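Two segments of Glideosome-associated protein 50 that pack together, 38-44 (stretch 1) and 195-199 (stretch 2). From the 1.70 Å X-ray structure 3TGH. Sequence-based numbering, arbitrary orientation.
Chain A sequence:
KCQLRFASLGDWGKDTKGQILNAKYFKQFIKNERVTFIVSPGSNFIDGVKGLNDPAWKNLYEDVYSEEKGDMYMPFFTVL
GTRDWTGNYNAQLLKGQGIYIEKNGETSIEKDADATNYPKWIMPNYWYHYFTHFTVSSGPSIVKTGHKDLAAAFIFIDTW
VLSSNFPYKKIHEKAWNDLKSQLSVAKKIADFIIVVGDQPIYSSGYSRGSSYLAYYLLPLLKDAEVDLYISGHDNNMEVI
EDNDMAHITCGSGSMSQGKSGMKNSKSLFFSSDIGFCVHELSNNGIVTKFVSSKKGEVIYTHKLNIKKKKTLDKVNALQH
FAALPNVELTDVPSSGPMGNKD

Stretch 1 38-44: IVSPGSN
Stretch 2 (195-199) VVGDQ

Residues 38-44 and 195-199 run side by side in nearly the same direction: the vectors from CA 39 to 43 and from CA 196 to 198 differ by 12°. Ile38, Val39, Val195 and Val196 are extended strand residues (phi/psi -121/141, -116/150, -112/140 and -127/129); Ser40 continues at -127/98, Pro41 at -77/-179 (C-gamma endo). Register is set by Pro41 CA to Gly197 CA, 5.1 Å, and Gly42 CA to Asp198 CA, 3.7 Å. Together the stretches bury 260 Å².

One direct hydrogen bond joins them: Gly42 N donates to Gly197 O at 3.1 Å, and its N-H...O angle of 165° is close to linear. Gly197 is very extended (-155/-173). Gly42, at 67/-155, has the positive phi that glycine tolerates best, and its CA lies 3.2 Å from Asp198 OD1.

Ahead of this bond the contact is apolar. The CA-to-CB bonds of Val39 (chi1 -58°, m) and Val196 (chi1 177°, t) both point toward the opposing stretch, and these rotamers leave Val39 CG2 4.3 Å from Val196 CG2. Val196 CG1 instead lies 4.0 Å from Pro41 CB, so the two methyls of one valine serve two neighbours by van der Waals packing. Pro41 CB also sits 3.3 Å from Gly197 O. The CA-to-CB bond of Ser40 (chi1 -178°, t) points away, its OG hydrogen-bonded elsewhere in the structure.

Beyond the glycines the chemistry turns polar. The CA-to-CB bonds of Asp198 (-90/-66; chi1 172°, t; chi2 38°) and Ser43 (-87/165; chi1 -68°, m) both run sideways to the other stretch. Ser43 OG and Asp198 OD1 are 4.2 Å apart, too far for a direct hydrogen bond, but a water bridges them: it accepts from Ser43 OG at 2.6 Å and donates to Asp198 OD1 at 2.7 Å. Asn44 (-93/-66; m, chi2 -46°) and Gln199 (-80/125; chi1 173°, chi2 65°, chi3 55°) make no contact across the pair.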

# COMPACT_ATOMS: atom_id res chain seq x y z
N ILE A 38 9.37 0.60 1.37
CA ILE A 38 8.40 1.18 0.46
C ILE A 38 7.18 0.27 0.43
O ILE A 38 7.31 -0.96 0.45
CB ILE A 38 8.99 1.30 -0.97
CG1 ILE A 38 10.25 2.17 -0.97
CG2 ILE A 38 7.95 1.86 -1.95
CD1 ILE A 38 11.19 1.88 -2.14
N VAL A 39 5.99 0.86 0.37
CA VAL A 39 4.78 0.13 0.06
C VAL A 39 4.24 0.65 -1.26
O VAL A 39 4.42 1.83 -1.59
CB VAL A 39 3.69 0.24 1.16
CG1 VAL A 39 4.21 -0.25 2.52
CG2 VAL A 39 3.15 1.67 1.27
N SER A 40 3.56 -0.21 -2.00
CA SER A 40 3.02 0.18 -3.31
C SER A 40 1.54 -0.12 -3.45
O SER A 40 1.16 -1.26 -3.71
CB SER A 40 3.80 -0.52 -4.42
OG SER A 40 3.32 -0.12 -5.70
N PRO A 41 0.68 0.90 -3.24
CA PRO A 41 -0.74 0.74 -3.49
C PRO A 41 -1.02 0.78 -4.99
O PRO A 41 -0.10 0.90 -5.80
CB PRO A 41 -1.35 1.93 -2.75
CG PRO A 41 -0.35 2.99 -2.89
CD PRO A 41 0.99 2.28 -2.81
N GLY A 42 -2.28 0.66 -5.35
CA GLY A 42 -2.67 0.71 -6.76
C GLY A 42 -2.15 -0.48 -7.54
O GLY A 42 -1.88 -1.54 -6.97
N SER A 43 -2.00 -0.30 -8.84
CA SER A 43 -1.37 -1.30 -9.70
C SER A 43 0.15 -1.11 -9.71
O SER A 43 0.66 -0.07 -9.30
CB SER A 43 -1.91 -1.21 -11.12
OG SER A 43 -3.28 -1.60 -11.18
N ASN A 44 0.85 -2.13 -10.19
CA ASN A 44 2.28 -2.03 -10.44
C ASN A 44 2.53 -1.61 -11.88
O ASN A 44 3.01 -0.50 -12.14
CB ASN A 44 2.98 -3.36 -10.15
CG ASN A 44 2.97 -3.72 -8.69
OD1 ASN A 44 3.26 -2.87 -7.83
ND2 ASN A 44 2.63 -4.97 -8.38
N VAL A 195 -3.46 -0.26 6.19
CA VAL A 195 -3.90 -1.18 5.16
C VAL A 195 -3.55 -0.58 3.79
O VAL A 195 -3.66 0.63 3.60
CB VAL A 195 -5.41 -1.46 5.27
CG1 VAL A 195 -5.87 -2.44 4.20
CG2 VAL A 195 -5.76 -1.99 6.68
N VAL A 196 -3.09 -1.43 2.88
CA VAL A 196 -2.63 -1.02 1.55
C VAL A 196 -3.35 -1.84 0.50
O VAL A 196 -3.39 -3.07 0.59
CB VAL A 196 -1.10 -1.27 1.41
CG1 VAL A 196 -0.61 -0.90 0.01
CG2 VAL A 196 -0.33 -0.48 2.48
N GLY A 197 -3.94 -1.18 -0.51
CA GLY A 197 -4.66 -1.88 -1.56
C GLY A 197 -4.70 -1.07 -2.84
O GLY A 197 -4.06 -0.00 -2.94
N ASP A 198 -5.45 -1.56 -3.82
CA ASP A 198 -5.57 -0.88 -5.11
C ASP A 198 -6.75 0.12 -5.12
O ASP A 198 -6.54 1.34 -5.21
CB ASP A 198 -5.71 -1.91 -6.23
CG ASP A 198 -6.03 -1.28 -7.58
OD1 ASP A 198 -5.48 -0.20 -7.88
OD2 ASP A 198 -6.81 -1.88 -8.35
N GLN A 199 -7.97 -0.39 -5.00
CA GLN A 199 -9.17 0.42 -5.12
C GLN A 199 -9.50 1.18 -3.82
O GLN A 199 -9.64 0.57 -2.76
CB GLN A 199 -10.35 -0.48 -5.52
CG GLN A 199 -11.71 0.19 -5.52
CD GLN A 199 -11.84 1.28 -6.55
OE1 GLN A 199 -11.62 1.05 -7.74
NE2 GLN A 199 -12.23 2.48 -6.11
O HOH W 1 -4.79 0.41 -10.46